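Local coordinates for cupin 2, conserved barrel (Desulfitobacterium hafniense, PDB 2OZJ), which is of unknown function but belongs to the cupin superfamily, whose members fold into a small beta-barrel that often holds a metal or small ligand, at residues D59-V70 against A97-T108. Sequence-based numbering, arbitrary orientation. Where two conformers were deposited one is given.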
ATOM      1  N   ASP A  59     -10.755   1.515  10.213  1.00 11.48           N
ATOM      2  CA  ASP A  59     -10.450   0.430   9.286  1.00 10.20           C
ATOM      3  C   ASP A  59      -8.955   0.312   9.044  1.00 11.11           C
ATOM      4  O   ASP A  59      -8.241   1.313   9.036  1.00 11.69           O
ATOM      5  CB  ASP A  59     -11.162   0.659   7.950  1.00  7.80           C
ATOM      6  CG  ASP A  59     -12.667   0.604   8.044  1.00  9.84           C
ATOM      7  OD1 ASP A  59     -13.229   0.117   9.033  1.00 12.85           O
ATOM      8  OD2 ASP A  59     -13.295   1.050   7.060  1.00 10.10           O
ATOM      9  N   THR A  60      -8.507  -0.924   8.827  1.00 10.29           N
ATOM     10  CA  THR A  60      -7.121  -1.260   8.570  1.00 11.09           C
ATOM     11  C   THR A  60      -7.021  -2.129   7.359  1.00 11.88           C
ATOM     12  O   THR A  60      -7.861  -2.995   7.161  1.00 11.73           O
ATOM     13  CB  THR A  60      -6.542  -2.047   9.740  1.00 13.71           C
ATOM     14  OG1 THR A  60      -6.677  -1.244  10.901  1.00 16.70           O
ATOM     15  CG2 THR A  60      -5.070  -2.360   9.521  1.00 12.54           C
ATOM     16  N   LEU A  61      -6.043  -1.877   6.507  0.50 13.93           N
ATOM     17  CA  LEU A  61      -5.657  -2.856   5.492  0.50 15.87           C
ATOM     18  C   LEU A  61      -4.251  -3.355   5.765  0.50 14.01           C
ATOM     19  O   LEU A  61      -3.326  -2.581   6.027  0.50 13.89           O
ATOM     20  CB  LEU A  61      -5.759  -2.314   4.070  0.50 15.80           C
ATOM     21  CG  LEU A  61      -4.683  -1.469   3.373  0.50 15.95           C
ATOM     22  CD1 LEU A  61      -3.400  -2.279   3.062  0.50 16.44           C
ATOM     23  CD2 LEU A  61      -5.217  -0.876   2.077  0.50 17.75           C
ATOM     24  N   TYR A  62      -4.122  -4.660   5.666  1.00 11.56           N
ATOM     25  CA  TYR A  62      -2.839  -5.385   5.776  1.00 12.00           C
ATOM     26  C   TYR A  62      -2.448  -5.901   4.374  1.00 13.35           C
ATOM     27  O   TYR A  62      -3.266  -6.496   3.655  1.00 13.41           O
ATOM     28  CB  TYR A  62      -2.961  -6.577   6.704  1.00 15.86           C
ATOM     29  CG  TYR A  62      -3.220  -6.218   8.116  1.00 12.79           C
ATOM     30  CD1 TYR A  62      -2.220  -5.676   8.878  1.00 15.55           C
ATOM     31  CD2 TYR A  62      -4.459  -6.415   8.703  1.00 12.00           C
ATOM     32  CE1 TYR A  62      -2.437  -5.331  10.194  1.00 17.25           C
ATOM     33  CE2 TYR A  62      -4.684  -6.062  10.042  1.00 16.70           C
ATOM     34  CZ  TYR A  62      -3.664  -5.527  10.765  1.00 14.38           C
ATOM     35  OH  TYR A  62      -3.845  -5.173  12.083  1.00 18.95           O
ATOM     36  N   LEU A  63      -1.192  -5.693   4.013  1.00 12.25           N
ATOM     37  CA  LEU A  63      -0.619  -6.180   2.759  1.00 13.32           C
ATOM     38  C   LEU A  63       0.651  -6.944   3.070  1.00 12.55           C
ATOM     39  O   LEU A  63       1.587  -6.383   3.651  1.00 15.26           O
ATOM     40  CB  LEU A  63      -0.318  -5.061   1.777  1.00 12.18           C
ATOM     41  CG  LEU A  63       0.417  -5.436   0.477  1.00 16.10           C
ATOM     42  CD1 LEU A  63      -0.416  -6.239  -0.566  1.00 18.62           C
ATOM     43  CD2 LEU A  63       0.878  -4.096  -0.171  1.00 17.01           C
ATOM     44  N   ILE A  64       0.663  -8.239   2.727  1.00 14.35           N
ATOM     45  CA  ILE A  64       1.827  -9.064   3.006  1.00 12.18           C
ATOM     46  C   ILE A  64       2.876  -8.838   1.921  1.00 13.70           C
ATOM     47  O   ILE A  64       2.585  -8.973   0.744  1.00 15.23           O
ATOM     48  CB  ILE A  64       1.482 -10.551   3.115  1.00 15.22           C
ATOM     49  CG1 ILE A  64       0.330 -10.753   4.078  1.00 16.32           C
ATOM     50  CG2 ILE A  64       2.719 -11.357   3.598  1.00 17.03           C
ATOM     51  CD1 ILE A  64       0.579 -10.232   5.444  1.00 20.14           C
ATOM     52  N   LEU A  65       4.081  -8.459   2.323  1.00 12.09           N
ATOM     53  CA  LEU A  65       5.139  -8.138   1.385  1.00 13.91           C
ATOM     54  C   LEU A  65       6.040  -9.347   1.122  1.00 14.24           C
ATOM     55  O   LEU A  65       6.542  -9.538   0.014  1.00 17.75           O
ATOM     56  CB  LEU A  65       5.982  -6.984   1.916  1.00 13.92           C
ATOM     57  CG  LEU A  65       5.218  -5.695   2.207  1.00 13.26           C
ATOM     58  CD1 LEU A  65       6.162  -4.680   2.823  1.00 14.81           C
ATOM     59  CD2 LEU A  65       4.523  -5.141   0.957  1.00 14.25           C
ATOM     60  N   GLN A  66       6.249 -10.166   2.145  1.00 13.62           N
ATOM     61  CA  GLN A  66       7.194 -11.254   2.085  1.00 16.04           C
ATOM     62  C   GLN A  66       6.839 -12.181   3.230  1.00 14.81           C
ATOM     63  O   GLN A  66       6.406 -11.738   4.279  1.00 15.19           O
ATOM     64  CB  GLN A  66       8.585 -10.667   2.267  1.00 16.40           C
ATOM     65  CG  GLN A  66       9.750 -11.547   1.940  1.00 23.68           C
ATOM     66  CD  GLN A  66      11.069 -10.870   2.322  1.00 23.87           C
ATOM     67  OE1 GLN A  66      11.458  -9.849   1.741  1.00 35.87           O
ATOM     68  NE2 GLN A  66      11.754 -11.433   3.321  1.00 41.14           N
ATOM     69  N   GLY A  67       7.010 -13.474   3.036  1.00 16.42           N
ATOM     70  CA  GLY A  67       6.677 -14.446   4.071  1.00 15.04           C
ATOM     71  C   GLY A  67       5.194 -14.721   4.160  1.00 15.71           C
ATOM     72  O   GLY A  67       4.396 -14.237   3.353  1.00 17.01           O
ATOM     73  N   GLU A  68       4.832 -15.533   5.133  1.00 14.92           N
ATOM     74  CA  GLU A  68       3.457 -15.928   5.360  1.00 15.56           C
ATOM     75  C   GLU A  68       3.032 -15.522   6.752  1.00 17.08           C
ATOM     76  O   GLU A  68       3.872 -15.404   7.659  1.00 16.84           O
ATOM     77  CB  GLU A  68       3.325 -17.433   5.200  1.00 17.87           C
ATOM     78  CG  GLU A  68       3.575 -17.873   3.799  1.00 18.95           C
ATOM     79  CD  GLU A  68       3.410 -19.342   3.642  1.00 27.73           C
ATOM     80  OE1 GLU A  68       2.255 -19.825   3.616  1.00 24.20           O
ATOM     81  OE2 GLU A  68       4.454 -20.005   3.550  1.00 32.22           O
ATOM     82  N   ALA A  69       1.728 -15.325   6.907  1.00 17.19           N
ATOM     83  CA  ALA A  69       1.130 -14.881   8.155  1.00 16.18           C
ATOM     84  C   ALA A  69      -0.245 -15.525   8.326  1.00 16.26           C
ATOM     85  O   ALA A  69      -0.777 -16.153   7.405  1.00 15.24           O
ATOM     86  CB  ALA A  69       1.006 -13.352   8.171  1.00 18.96           C
ATOM     87  N   VAL A  70      -0.806 -15.358   9.517  1.00 16.65           N
ATOM     88  CA  VAL A  70      -2.141 -15.835   9.838  1.00 17.40           C
ATOM     89  C   VAL A  70      -2.827 -14.754  10.647  1.00 17.96           C
ATOM     90  O   VAL A  70      -2.222 -14.203  11.575  1.00 20.51           O
ATOM     91  CB  VAL A  70      -2.111 -17.134  10.674  1.00 19.43           C
ATOM     92  CG1 VAL A  70      -3.527 -17.620  10.979  1.00 14.28           C
ATOM     93  CG2 VAL A  70      -1.326 -18.206   9.953  1.00 23.07           C
ATOM     94  N   ALA A  97      -0.013 -13.137  13.253  1.00 19.59           N
ATOM     95  CA  ALA A  97       1.178 -13.884  13.646  1.00 18.48           C
ATOM     96  C   ALA A  97       1.855 -14.338  12.385  1.00 20.39           C
ATOM     97  O   ALA A  97       1.202 -14.524  11.367  1.00 24.33           O
ATOM     98  CB  ALA A  97       0.815 -15.059  14.477  1.00 17.07           C
ATOM     99  N   GLY A  98       3.165 -14.485  12.430  1.00 20.34           N
ATOM    100  CA  GLY A  98       3.911 -14.998  11.291  1.00 18.94           C
ATOM    101  C   GLY A  98       3.862 -16.506  11.246  1.00 19.94           C
ATOM    102  O   GLY A  98       3.767 -17.173  12.282  1.00 21.21           O
ATOM    103  N   LYS A  99       3.915 -17.041  10.036  1.00 19.44           N
ATOM    104  CA  LYS A  99       4.203 -18.452   9.825  1.00 22.33           C
ATOM    105  C   LYS A  99       5.653 -18.403   9.402  1.00 21.84           C
ATOM    106  O   LYS A  99       5.964 -18.333   8.223  1.00 25.99           O
ATOM    107  CB  LYS A  99       3.315 -19.038   8.736  1.00 22.61           C
ATOM    108  CG  LYS A  99       1.886 -19.309   9.193  1.00 28.48           C
ATOM    109  CD  LYS A  99       0.944 -19.709   8.037  1.00 30.86           C
ATOM    110  CE  LYS A  99       1.396 -20.940   7.303  1.00 37.60           C
ATOM    111  NZ  LYS A  99       0.327 -21.415   6.364  1.00 43.47           N
ATOM    112  N   GLY A 100       6.539 -18.358  10.382  1.00 21.42           N
ATOM    113  CA  GLY A 100       7.919 -17.967  10.148  1.00 21.12           C
ATOM    114  C   GLY A 100       8.039 -16.455  10.061  1.00 18.35           C
ATOM    115  O   GLY A 100       7.190 -15.708  10.566  1.00 17.33           O
ATOM    116  N   ARG A 101       9.123 -16.009   9.441  1.00 18.02           N
ATOM    117  CA  ARG A 101       9.382 -14.593   9.252  1.00 16.15           C
ATOM    118  C   ARG A 101       8.444 -13.995   8.193  1.00 15.88           C
ATOM    119  O   ARG A 101       8.072 -14.656   7.233  1.00 17.80           O
ATOM    120  CB  ARG A 101      10.826 -14.367   8.806  1.00 17.20           C
ATOM    121  CG  ARG A 101      11.864 -14.703   9.862  1.00 18.85           C
ATOM    122  CD  ARG A 101      13.070 -15.408   9.253  1.00 34.41           C
ATOM    123  NE  ARG A 101      14.118 -14.468   8.864  1.00 38.39           N
ATOM    124  CZ  ARG A 101      15.304 -14.350   9.472  1.00 40.39           C
ATOM    125  NH1 ARG A 101      15.646 -15.111  10.519  1.00 42.72           N
ATOM    126  NH2 ARG A 101      16.173 -13.458   9.010  1.00 40.36           N
ATOM    127  N   PHE A 102       8.021 -12.761   8.397  1.00 15.02           N
ATOM    128  CA  PHE A 102       7.271 -12.047   7.362  1.00 15.24           C
ATOM    129  C   PHE A 102       7.427 -10.532   7.502  1.00 14.67           C
ATOM    130  O   PHE A 102       7.880 -10.020   8.523  1.00 12.64           O
ATOM    131  CB  PHE A 102       5.772 -12.470   7.311  1.00 15.92           C
ATOM    132  CG  PHE A 102       4.924 -11.834   8.352  1.00 13.37           C
ATOM    133  CD1 PHE A 102       5.106 -12.141   9.689  1.00 17.13           C
ATOM    134  CD2 PHE A 102       3.956 -10.901   7.995  1.00 20.38           C
ATOM    135  CE1 PHE A 102       4.343 -11.542  10.663  1.00 17.06           C
ATOM    136  CE2 PHE A 102       3.198 -10.304   8.964  1.00 17.99           C
ATOM    137  CZ  PHE A 102       3.388 -10.609  10.293  1.00 19.19           C
ATOM    138  N   LYS A 103       7.051  -9.846   6.426  1.00 12.77           N
ATOM    139  CA  LYS A 103       7.047  -8.430   6.359  1.00 12.74           C
ATOM    140  C   LYS A 103       5.681  -7.987   5.866  1.00 12.74           C
ATOM    141  O   LYS A 103       5.099  -8.615   4.968  1.00 13.59           O
ATOM    142  CB  LYS A 103       8.087  -7.945   5.368  1.00 14.20           C
ATOM    143  CG  LYS A 103       9.519  -8.297   5.699  1.00 12.90           C
ATOM    144  CD  LYS A 103      10.439  -7.854   4.564  1.00 14.53           C
ATOM    145  CE  LYS A 103      11.880  -8.326   4.779  1.00 18.47           C
ATOM    146  NZ  LYS A 103      12.764  -7.923   3.643  1.00 15.07           N
HETATM  147  N   MSE A 104       5.137  -6.932   6.455  0.70 13.62           N
HETATM  148  CA  MSE A 104       3.862  -6.388   5.991  0.70 14.63           C
HETATM  149  C   MSE A 104       3.796  -4.873   6.021  0.70 14.10           C
HETATM  150  O   MSE A 104       4.502  -4.211   6.779  0.70 12.29           O
HETATM  151  CB  MSE A 104       2.716  -6.943   6.836  0.70 15.54           C
HETATM  152  CG  MSE A 104       2.723  -6.425   8.231  0.70 14.94           C
HETATM  153 SE   MSE A 104       1.186  -6.950   9.250  0.53 21.53          SE
HETATM  154  CE  MSE A 104       1.936  -6.451  10.945  0.70 22.65           C
ATOM    155  N   LEU A 105       2.890  -4.338   5.204  1.00 11.67           N
ATOM    156  CA  LEU A 105       2.455  -2.947   5.258  1.00 11.32           C
ATOM    157  C   LEU A 105       1.104  -2.903   5.945  1.00 11.45           C
ATOM    158  O   LEU A 105       0.231  -3.696   5.635  1.00 12.59           O
ATOM    159  CB  LEU A 105       2.320  -2.393   3.836  1.00 11.86           C
ATOM    160  CG  LEU A 105       1.717  -0.996   3.650  1.00 14.68           C
ATOM    161  CD1 LEU A 105       2.663   0.072   4.111  1.00 15.32           C
ATOM    162  CD2 LEU A 105       1.340  -0.820   2.189  1.00 16.20           C
ATOM    163  N   GLN A 106       0.939  -1.949   6.858  0.50 10.13           N
ATOM    164  CA  GLN A 106      -0.338  -1.718   7.519  0.50 11.28           C
ATOM    165  C   GLN A 106      -0.766  -0.284   7.231  0.50 11.89           C
ATOM    166  O   GLN A 106       0.044   0.644   7.325  0.50 11.04           O
ATOM    167  CB  GLN A 106      -0.186  -1.902   9.026  0.50  9.00           C
ATOM    168  CG  GLN A 106      -1.411  -1.510   9.843  0.50 10.65           C
ATOM    169  CD  GLN A 106      -1.298  -1.908  11.321  0.50 13.19           C
ATOM    170  OE1 GLN A 106      -0.455  -2.714  11.697  0.50  9.65           O
ATOM    171  NE2 GLN A 106      -2.160  -1.332  12.150  0.50 12.67           N
ATOM    172  N   ILE A 107      -2.027  -0.113   6.866  1.00 11.69           N
ATOM    173  CA  ILE A 107      -2.628   1.213   6.736  1.00 11.35           C
ATOM    174  C   ILE A 107      -3.837   1.243   7.618  1.00 13.71           C
ATOM    175  O   ILE A 107      -4.723   0.440   7.441  1.00 13.37           O
ATOM    176  CB  ILE A 107      -3.029   1.530   5.274  1.00 12.14           C
ATOM    177  CG1 ILE A 107      -1.801   1.520   4.377  1.00 14.76           C
ATOM    178  CG2 ILE A 107      -3.789   2.918   5.203  1.00 12.45           C
ATOM    179  CD1 ILE A 107      -2.176   1.442   2.891  1.00 16.67           C
ATOM    180  N   THR A 108      -3.846   2.134   8.601  1.00 13.57           N
ATOM    181  CA  THR A 108      -4.981   2.262   9.494  1.00 14.06           C
ATOM    182  C   THR A 108      -5.526   3.687   9.504  1.00 16.27           C
ATOM    183  O   THR A 108      -4.776   4.644   9.654  1.00 15.75           O
ATOM    184  CB  THR A 108      -4.651   1.811  10.921  1.00 14.75           C
ATOM    185  OG1 THR A 108      -4.195   0.466  10.905  1.00 20.87           O
ATOM    186  CG2 THR A 108      -5.894   1.871  11.781  1.00 14.67           C
TER
HETATM  187  O   HOH W   1       7.280 -16.856   6.486  1.00 25.29           O
HETATM  188  O   HOH W   2      -0.019 -18.878   4.658  1.00 42.11           O
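Thr60 and Thr108 meet hydroxyl to hydroxyl in a non-hydrogen-bonded pair of antiparallel strands 60-65 and 102-108, Thr108 OG1 giving its proton to Thr60 OG1 at 3.0 Å. Thr108 OG1 in turn accepts a hydrogen bond from Gln106 NE2 at 3.0 Å, nearly straight (173°) and in the plane of the Gln106 amide. A valine in place of Thr108 would probably leave Thr60 OG1 without this donor and the Gln106 amide freer to turn.

On the same face, the Tyr62 ring lies alongside Gln106, ring and amide planes 63° apart, with Thr60 CG2 over one ring face; Tyr62 OH is hydrogen-bonded to His94 NE2. Met104, a selenomethionine, runs beside Tyr62 in an oblique Met-aromatic contact, SE 3.7 Å from Tyr62 CD1. Its CG sits between backbone N and carbonyl carbon (chi1 69°), and the extended chain beyond carries the selenium alongside the ring.

On the opposite face the first pairs are aliphatic: Leu61 lies alongside Ile107, and Leu63 CD2 touches Leu105 CD2 at 4.1 Å. Leu61, Leu63 and Ile107 also pack on the second subunit, where apolar branches suit a dimer interface.

This face turns polar at a classic beta bulge, which sets Leu65 and Gln66 against Lys103. Extended Gln66 and Lys103 run side by side, and Lys103 NZ approaches Gln66 OE1 at 3.0 Å from above the carbonyl plane; the ammonium also binds Ala17 O. Gly67, at positive phi, takes the chain round the corner into the smaller sheet, where Ala69 CB lies over one face of the Phe102 ring, a CH-pi contact 4.0 Å from the centroid; alanine's single methyl fits against the ring.

The chemistry thus divides by face: threonine-glutamine hydrogen bonds adjoin aromatic-selenium packing, with Tyr62 tied to His94, while hydrocarbon pairs back them and partly meet the second subunit.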